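Local atomic coordinates of protein HTP-2 (Caenorhabditis elegans, PDB entry 4TZM), a protein that is a HORMA domain protein of the meiotic chromosome axis and binds a closure motif peptide of its partner HTP-3. Residues V32-M42 against L235-H243; T100-V111 against E123-Y131. All coordinates share one frame; numbering follows the deposited sequence.

Interaction 1 of 2, residues V32-M42 against L235-H243; sequences VSDPDRSSNFM and LRPGHHAAH
Ser38 OG is gripped by two groups where the hairpin loop meets strand 240-248. Ser38 OG lies 2.7 Å from His240 ND1, a hydrogen bond in which either could be the donor. It also accepts from the backbone of the next residue back, His239 N to Ser38 OG at 2.9 Å. The Ser38 hydroxyl stands anti to its own backbone N (chi1 165°), and this sets it beside His239 N and His240 ND1. Gly238 N donates to Val32 O at 2.9 Å. A side chain at Gly238 would run into the carbonyl oxygens of Val32 and Ser33. His239 NE2 gives a weak, bent bond to Ser33 O, which sits at the ring edge. One face of the same His239 ring carries Pro35 CG in a CH-pi contact, 3.7 Å from the ring centroid. Packing continues along the helix. The Met42 chain bends at chi2 (-52°), and its methyl CE lies 3.5 Å from His240 CB and 3.6 Å from Pro237 CD. Phe41 crosses Leu235 and Pro237 at about a right angle, with Phe41 CE2 4.0 Å from Leu235 CD1. Helix 164-185 also touches Phe41 and Leu235. Asp34 is the N-cap of helix 35-56, its carboxylate accepting from Arg37 N. The whole is a capped helix start packed on the connecting loop of a beta hairpin, strands 228-235 and 240-248, within the HORMA fold.

Interaction 2 of 2, residues T100-V111 against E123-Y131; sequences TKDGFLKEISLV and EVFSMKFIY
Phe129 lies at the apolar centre, where its CE1 meets both Leu105 and Ile108. Phe129 CE1 is 3.8 Å from Leu105 CD2 and 4.0 Å from Ile108 CG2. The Ile108 methyl sits at the ring edge, while Thr100 CG2 lies over one face, towards the rim. The Tyr131 ring is covered on one face by Gly103 CA, a CH-pi contact 3.9 Å from the ring centroid. Gly103, with positive phi, ends helix 84-102 in a Schellman motif. In Tyr131, chi1 -62° sets CG beside the backbone N, which brings that ring face against Gly103 CA. Tyr131 OH donates to Leu105 O at 2.6 Å, in the carbonyl plane and on a lone pair. A phenylalanine here would probably keep the cover over Gly103 but leave Leu105 O without this donor. Between the strands, Ile108 pairs with Met127 and Leu110 with Phe125, each by two backbone hydrogen bonds. Phe129 N adds a bond to Lys106 O at 2.8 Å. On the other edge of strand 105-113, Lys106 and Glu107 form a classic beta bulge opposite Lys200 of strand 193-201. On the polar side, Glu107 and Lys128 run side by side. Their charged ends stay beyond salt-bridge range, Glu107 OE1 being 4.3 Å from Lys128 NZ. Glu107 OE2 is hydrogen-bonded to Tyr221. Backbone bonds thus fix the strand pairing, buried apolar groups fill one face, and the nearby opposite charges probably add a weaker attraction.

Overall arrangement
The centres of the two interactions lie about 13 Å apart. Along the chain, interaction 2 is nested inside the long loop closed by interaction 1, which brings residues 32-42 near the start of the chain against residues 235-243 near its end. Both reach the same antiparallel sheet, where strands 240-248 and 123-133 are neighbours. Probable backbone hydrogen bonds join them there: His243 N to Lys128 O at 2.7 Å, and Ile130 N to Ala241 O at 2.8 Å. A second link runs between helices 35-56 and 84-102, where Ser39 OG is hydrogen-bonded to Thr100 OG1. The start of helix 35-56, the end of helix 84-102 and the shared sheet are thus joined within the HORMA domain.

Interaction 1 of 2, residues V32-M42 against L235-H243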
# COMPACT_ATOMS: atom_id res chain seq x y z
N VAL A 32 0.71 -1.13 17.13
CA VAL A 32 0.22 -1.89 15.99
C VAL A 32 0.12 -3.38 16.30
O VAL A 32 -0.01 -4.20 15.39
CB VAL A 32 1.12 -1.71 14.75
CG1 VAL A 32 1.12 -0.26 14.29
CG2 VAL A 32 2.54 -2.18 15.05
N SER A 33 0.19 -3.73 17.58
CA SER A 33 0.24 -5.13 18.00
C SER A 33 -1.13 -5.80 18.07
O SER A 33 -1.25 -7.01 17.86
CB SER A 33 0.95 -5.24 19.36
OG SER A 33 0.37 -4.35 20.30
N ASP A 34 -2.17 -5.02 18.37
CA ASP A 34 -3.53 -5.55 18.47
C ASP A 34 -4.23 -5.52 17.10
O ASP A 34 -3.86 -4.71 16.25
CB ASP A 34 -4.32 -4.77 19.52
CG ASP A 34 -4.54 -3.33 19.12
OD1 ASP A 34 -3.67 -2.49 19.42
OD2 ASP A 34 -5.60 -3.03 18.52
N PRO A 35 -5.22 -6.40 16.89
CA PRO A 35 -5.87 -6.59 15.58
C PRO A 35 -6.42 -5.31 14.93
O PRO A 35 -6.22 -5.13 13.73
CB PRO A 35 -7.02 -7.54 15.90
CG PRO A 35 -6.54 -8.32 17.07
CD PRO A 35 -5.74 -7.35 17.89
N ASP A 36 -7.10 -4.47 15.69
CA ASP A 36 -7.69 -3.26 15.13
C ASP A 36 -6.62 -2.24 14.73
O ASP A 36 -6.71 -1.64 13.66
CB ASP A 36 -8.67 -2.63 16.13
CG ASP A 36 -10.04 -3.28 16.09
OD1 ASP A 36 -10.38 -3.88 15.05
OD2 ASP A 36 -10.77 -3.20 17.10
N ARG A 37 -5.62 -2.05 15.58
CA ARG A 37 -4.58 -1.06 15.30
C ARG A 37 -3.57 -1.59 14.28
O ARG A 37 -2.91 -0.81 13.60
CB ARG A 37 -3.89 -0.63 16.59
CG ARG A 37 -4.56 0.56 17.26
CD ARG A 37 -3.89 0.97 18.56
NE ARG A 37 -4.17 0.03 19.64
CZ ARG A 37 -3.82 0.22 20.91
NH1 ARG A 37 -3.17 1.33 21.26
NH2 ARG A 37 -4.12 -0.68 21.83
N SER A 38 -3.48 -2.91 14.16
CA SER A 38 -2.67 -3.55 13.12
C SER A 38 -3.29 -3.27 11.76
O SER A 38 -2.60 -3.08 10.76
CB SER A 38 -2.58 -5.06 13.36
OG SER A 38 -2.10 -5.74 12.22
N SER A 39 -4.62 -3.25 11.76
CA SER A 39 -5.43 -3.01 10.58
C SER A 39 -5.48 -1.52 10.26
O SER A 39 -5.44 -1.12 9.09
CB SER A 39 -6.84 -3.56 10.80
OG SER A 39 -7.56 -3.59 9.59
N ASN A 40 -5.56 -0.70 11.30
CA ASN A 40 -5.51 0.74 11.12
C ASN A 40 -4.18 1.15 10.53
O ASN A 40 -4.09 2.13 9.78
CB ASN A 40 -5.74 1.47 12.45
CG ASN A 40 -7.19 1.45 12.87
OD1 ASN A 40 -8.08 1.37 12.03
ND2 ASN A 40 -7.44 1.51 14.18
N PHE A 41 -3.13 0.41 10.86
CA PHE A 41 -1.83 0.73 10.30
C PHE A 41 -1.80 0.46 8.79
O PHE A 41 -1.23 1.26 8.05
CB PHE A 41 -0.71 -0.05 10.99
CG PHE A 41 0.61 0.13 10.31
CD1 PHE A 41 1.38 1.25 10.57
CD2 PHE A 41 1.05 -0.78 9.37
CE1 PHE A 41 2.58 1.44 9.92
CE2 PHE A 41 2.25 -0.60 8.72
CZ PHE A 41 3.01 0.52 9.00
N MET A 42 -2.38 -0.65 8.35
CA MET A 42 -2.36 -0.98 6.92
C MET A 42 -3.12 0.07 6.11
O MET A 42 -2.73 0.40 4.99
CB MET A 42 -2.97 -2.37 6.68
CG MET A 42 -2.15 -3.53 7.21
SD MET A 42 -0.43 -3.50 6.66
CE MET A 42 -0.04 -5.24 6.66
N LEU A 235 5.55 -5.29 5.03
CA LEU A 235 5.07 -4.75 6.30
C LEU A 235 4.54 -5.91 7.14
O LEU A 235 3.85 -6.78 6.63
CB LEU A 235 3.98 -3.70 6.07
CG LEU A 235 4.41 -2.38 5.41
CD1 LEU A 235 3.20 -1.54 4.98
CD2 LEU A 235 5.30 -1.58 6.35
N ARG A 236 4.89 -5.92 8.42
CA ARG A 236 4.43 -6.98 9.32
C ARG A 236 4.02 -6.39 10.66
O ARG A 236 4.78 -6.45 11.63
CB ARG A 236 5.51 -8.05 9.50
CG ARG A 236 5.11 -9.28 10.35
CD ARG A 236 3.83 -9.93 9.85
NE ARG A 236 3.63 -11.29 10.36
CZ ARG A 236 2.83 -11.60 11.37
NH1 ARG A 236 2.14 -10.66 12.00
NH2 ARG A 236 2.71 -12.87 11.76
N PRO A 237 2.81 -5.80 10.72
CA PRO A 237 2.26 -5.43 12.03
C PRO A 237 1.75 -6.66 12.77
O PRO A 237 2.06 -7.79 12.38
CB PRO A 237 1.12 -4.47 11.67
CG PRO A 237 0.76 -4.80 10.28
CD PRO A 237 2.02 -5.26 9.61
N GLY A 238 0.98 -6.45 13.84
CA GLY A 238 0.54 -7.53 14.70
C GLY A 238 -0.21 -8.67 14.03
O GLY A 238 0.04 -9.84 14.35
N HIS A 239 -1.12 -8.37 13.12
CA HIS A 239 -2.02 -9.40 12.63
C HIS A 239 -2.20 -9.39 11.12
O HIS A 239 -3.07 -10.08 10.58
CB HIS A 239 -3.38 -9.26 13.33
CG HIS A 239 -3.29 -9.36 14.82
ND1 HIS A 239 -3.58 -10.51 15.51
CD2 HIS A 239 -2.89 -8.45 15.74
CE1 HIS A 239 -3.39 -10.30 16.80
NE2 HIS A 239 -2.97 -9.06 16.97
N HIS A 240 -1.36 -8.63 10.44
CA HIS A 240 -1.45 -8.51 8.99
C HIS A 240 -0.06 -8.47 8.39
O HIS A 240 0.92 -8.19 9.08
CB HIS A 240 -2.22 -7.25 8.59
CG HIS A 240 -3.60 -7.17 9.17
ND1 HIS A 240 -3.84 -6.78 10.47
CD2 HIS A 240 -4.82 -7.43 8.63
CE1 HIS A 240 -5.14 -6.80 10.71
NE2 HIS A 240 -5.75 -7.19 9.60
N ALA A 241 0.02 -8.77 7.09
CA ALA A 241 1.26 -8.60 6.35
C ALA A 241 0.95 -8.08 4.95
O ALA A 241 -0.10 -8.40 4.39
CB ALA A 241 2.04 -9.91 6.28
N ALA A 242 1.85 -7.27 4.41
CA ALA A 242 1.69 -6.74 3.07
C ALA A 242 2.99 -6.89 2.27
O ALA A 242 4.08 -6.79 2.82
CB ALA A 242 1.27 -5.29 3.12
N HIS A 243 2.86 -7.15 0.97
CA HIS A 243 4.01 -7.23 0.08
C HIS A 243 3.87 -6.25 -1.08
O HIS A 243 2.92 -6.33 -1.85
CB HIS A 243 4.19 -8.66 -0.45
CG HIS A 243 5.44 -8.85 -1.24
ND1 HIS A 243 5.43 -9.15 -2.58
CD2 HIS A 243 6.74 -8.78 -0.88
CE1 HIS A 243 6.67 -9.27 -3.02
NE2 HIS A 243 7.49 -9.05 -2.00

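Interaction 2 of 2, residues T100-V111 against E123-Y131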
# COMPACT_ATOMS: atom_id res chain seq x y z
N THR A 100 -9.47 -4.36 4.92
CA THR A 100 -8.52 -5.23 5.62
C THR A 100 -9.02 -5.55 7.03
O THR A 100 -8.59 -6.54 7.63
CB THR A 100 -7.09 -4.64 5.71
OG1 THR A 100 -7.08 -3.47 6.54
CG2 THR A 100 -6.54 -4.29 4.34
N LYS A 101 -9.91 -4.72 7.55
CA LYS A 101 -10.51 -4.99 8.85
C LYS A 101 -11.42 -6.21 8.77
O LYS A 101 -11.37 -7.09 9.62
CB LYS A 101 -11.30 -3.78 9.36
CG LYS A 101 -10.42 -2.58 9.61
CD LYS A 101 -11.18 -1.45 10.26
CE LYS A 101 -10.21 -0.40 10.73
NZ LYS A 101 -10.90 0.87 11.10
N ASP A 102 -12.24 -6.24 7.73
CA ASP A 102 -13.09 -7.39 7.47
C ASP A 102 -12.25 -8.59 7.04
O ASP A 102 -12.65 -9.74 7.21
CB ASP A 102 -14.13 -7.07 6.40
CG ASP A 102 -14.95 -5.83 6.73
OD1 ASP A 102 -14.41 -4.90 7.37
OD2 ASP A 102 -16.14 -5.78 6.34
N GLY A 103 -11.08 -8.32 6.47
CA GLY A 103 -10.20 -9.36 5.97
C GLY A 103 -10.55 -9.82 4.57
O GLY A 103 -10.37 -10.99 4.24
N PHE A 104 -11.05 -8.90 3.75
CA PHE A 104 -11.61 -9.26 2.45
C PHE A 104 -10.74 -8.83 1.27
O PHE A 104 -10.99 -9.23 0.14
CB PHE A 104 -13.01 -8.65 2.29
CG PHE A 104 -14.03 -9.22 3.23
CD1 PHE A 104 -13.82 -10.44 3.86
CD2 PHE A 104 -15.21 -8.54 3.48
CE1 PHE A 104 -14.77 -10.97 4.73
CE2 PHE A 104 -16.16 -9.05 4.35
CZ PHE A 104 -15.94 -10.27 4.97
N LEU A 105 -9.72 -8.02 1.54
CA LEU A 105 -8.87 -7.50 0.48
C LEU A 105 -7.62 -8.35 0.27
O LEU A 105 -6.81 -8.52 1.18
CB LEU A 105 -8.45 -6.06 0.79
CG LEU A 105 -7.62 -5.40 -0.31
CD1 LEU A 105 -8.48 -5.18 -1.55
CD2 LEU A 105 -7.02 -4.09 0.17
N LYS A 106 -7.46 -8.88 -0.94
CA LYS A 106 -6.31 -9.71 -1.29
C LYS A 106 -5.15 -8.86 -1.83
O LYS A 106 -4.00 -8.99 -1.38
CB LYS A 106 -6.71 -10.77 -2.33
CG LYS A 106 -5.55 -11.56 -2.92
CD LYS A 106 -4.90 -12.49 -1.90
CE LYS A 106 -3.81 -13.35 -2.55
NZ LYS A 106 -2.74 -12.53 -3.20
N GLU A 107 -5.45 -7.99 -2.78
CA GLU A 107 -4.45 -7.14 -3.41
C GLU A 107 -5.07 -5.85 -3.92
O GLU A 107 -6.13 -5.87 -4.54
CB GLU A 107 -3.79 -7.88 -4.58
CG GLU A 107 -2.89 -6.99 -5.43
CD GLU A 107 -2.30 -7.70 -6.64
OE1 GLU A 107 -2.45 -8.93 -6.74
OE2 GLU A 107 -1.70 -7.01 -7.49
N ILE A 108 -4.41 -4.72 -3.66
CA ILE A 108 -4.78 -3.48 -4.35
C ILE A 108 -3.60 -2.99 -5.18
O ILE A 108 -2.47 -2.91 -4.70
CB ILE A 108 -5.24 -2.37 -3.37
CG1 ILE A 108 -5.48 -1.07 -4.14
CG2 ILE A 108 -4.24 -2.17 -2.25
CD1 ILE A 108 -6.10 0.03 -3.32
N SER A 109 -3.87 -2.69 -6.45
CA SER A 109 -2.81 -2.30 -7.36
C SER A 109 -3.10 -0.98 -8.07
O SER A 109 -4.24 -0.70 -8.47
CB SER A 109 -2.57 -3.39 -8.41
OG SER A 109 -2.00 -4.54 -7.81
N LEU A 110 -2.05 -0.17 -8.19
CA LEU A 110 -2.08 1.00 -9.05
C LEU A 110 -1.64 0.57 -10.44
O LEU A 110 -0.48 0.19 -10.64
CB LEU A 110 -1.18 2.11 -8.51
CG LEU A 110 -1.02 3.30 -9.45
CD1 LEU A 110 -2.38 3.83 -9.86
CD2 LEU A 110 -0.20 4.40 -8.80
N VAL A 111 -2.55 0.63 -11.41
CA VAL A 111 -2.31 0.07 -12.73
C VAL A 111 -2.25 1.15 -13.81
O VAL A 111 -3.18 1.93 -13.98
CB VAL A 111 -3.40 -0.95 -13.09
CG1 VAL A 111 -3.27 -1.39 -14.54
CG2 VAL A 111 -3.33 -2.15 -12.15
N GLU A 123 2.78 -0.57 -16.44
CA GLU A 123 3.38 -0.37 -15.12
C GLU A 123 2.39 -0.70 -14.01
O GLU A 123 1.23 -0.29 -14.06
CB GLU A 123 3.87 1.08 -14.97
CG GLU A 123 4.56 1.37 -13.65
CD GLU A 123 5.37 2.66 -13.68
OE1 GLU A 123 6.47 2.66 -14.27
OE2 GLU A 123 4.89 3.66 -13.12
N VAL A 124 2.84 -1.45 -13.00
CA VAL A 124 1.98 -1.83 -11.88
C VAL A 124 2.68 -1.69 -10.53
O VAL A 124 3.80 -2.18 -10.35
CB VAL A 124 1.49 -3.29 -12.01
CG1 VAL A 124 0.76 -3.73 -10.75
CG2 VAL A 124 0.59 -3.46 -13.22
N PHE A 125 2.03 -1.01 -9.60
CA PHE A 125 2.46 -1.01 -8.21
C PHE A 125 1.44 -1.77 -7.37
O PHE A 125 0.32 -1.31 -7.18
CB PHE A 125 2.64 0.42 -7.69
CG PHE A 125 3.90 1.08 -8.16
CD1 PHE A 125 3.95 1.70 -9.40
CD2 PHE A 125 5.04 1.07 -7.36
CE1 PHE A 125 5.12 2.31 -9.83
CE2 PHE A 125 6.21 1.68 -7.79
CZ PHE A 125 6.25 2.30 -9.03
N SER A 126 1.84 -2.94 -6.87
CA SER A 126 0.90 -3.83 -6.20
C SER A 126 1.20 -4.01 -4.72
O SER A 126 2.36 -4.08 -4.31
CB SER A 126 0.89 -5.20 -6.89
OG SER A 126 2.16 -5.81 -6.84
N MET A 127 0.14 -4.07 -3.92
CA MET A 127 0.27 -4.36 -2.50
C MET A 127 -0.61 -5.57 -2.14
O MET A 127 -1.83 -5.47 -2.09
CB MET A 127 -0.12 -3.14 -1.66
CG MET A 127 0.27 -3.25 -0.18
SD MET A 127 0.04 -1.72 0.76
CE MET A 127 0.80 -0.53 -0.33
N LYS A 128 0.03 -6.71 -1.90
CA LYS A 128 -0.68 -7.95 -1.61
C LYS A 128 -0.68 -8.25 -0.12
O LYS A 128 0.31 -8.01 0.56
CB LYS A 128 -0.06 -9.12 -2.38
CG LYS A 128 -0.12 -8.97 -3.89
CD LYS A 128 0.68 -10.06 -4.59
CE LYS A 128 0.61 -9.92 -6.10
NZ LYS A 128 1.38 -10.97 -6.82
N PHE A 129 -1.79 -8.78 0.38
CA PHE A 129 -1.97 -8.91 1.82
C PHE A 129 -2.03 -10.36 2.30
O PHE A 129 -2.37 -11.27 1.55
CB PHE A 129 -3.23 -8.15 2.24
CG PHE A 129 -3.12 -6.65 2.08
CD1 PHE A 129 -3.45 -6.04 0.88
CD2 PHE A 129 -2.66 -5.87 3.12
CE1 PHE A 129 -3.33 -4.66 0.72
CE2 PHE A 129 -2.54 -4.49 2.98
CZ PHE A 129 -2.87 -3.89 1.78
N ILE A 130 -1.67 -10.55 3.56
CA ILE A 130 -1.81 -11.83 4.25
C ILE A 130 -2.46 -11.56 5.59
O ILE A 130 -2.08 -10.63 6.30
CB ILE A 130 -0.46 -12.54 4.46
CG1 ILE A 130 0.25 -12.76 3.12
CG2 ILE A 130 -0.66 -13.88 5.18
CD1 ILE A 130 1.66 -13.31 3.26
N TYR A 131 -3.45 -12.38 5.94
CA TYR A 131 -4.15 -12.21 7.20
C TYR A 131 -3.74 -13.31 8.16
O TYR A 131 -3.56 -14.46 7.76
CB TYR A 131 -5.66 -12.20 6.95
CG TYR A 131 -6.08 -11.05 6.07
CD1 TYR A 131 -6.31 -9.79 6.62
CD2 TYR A 131 -6.23 -11.20 4.70
CE1 TYR A 131 -6.67 -8.72 5.83
CE2 TYR A 131 -6.59 -10.13 3.90
CZ TYR A 131 -6.82 -8.89 4.47
OH TYR A 131 -7.18 -7.82 3.68
O HOH W 1 -0.61 -12.56 -0.63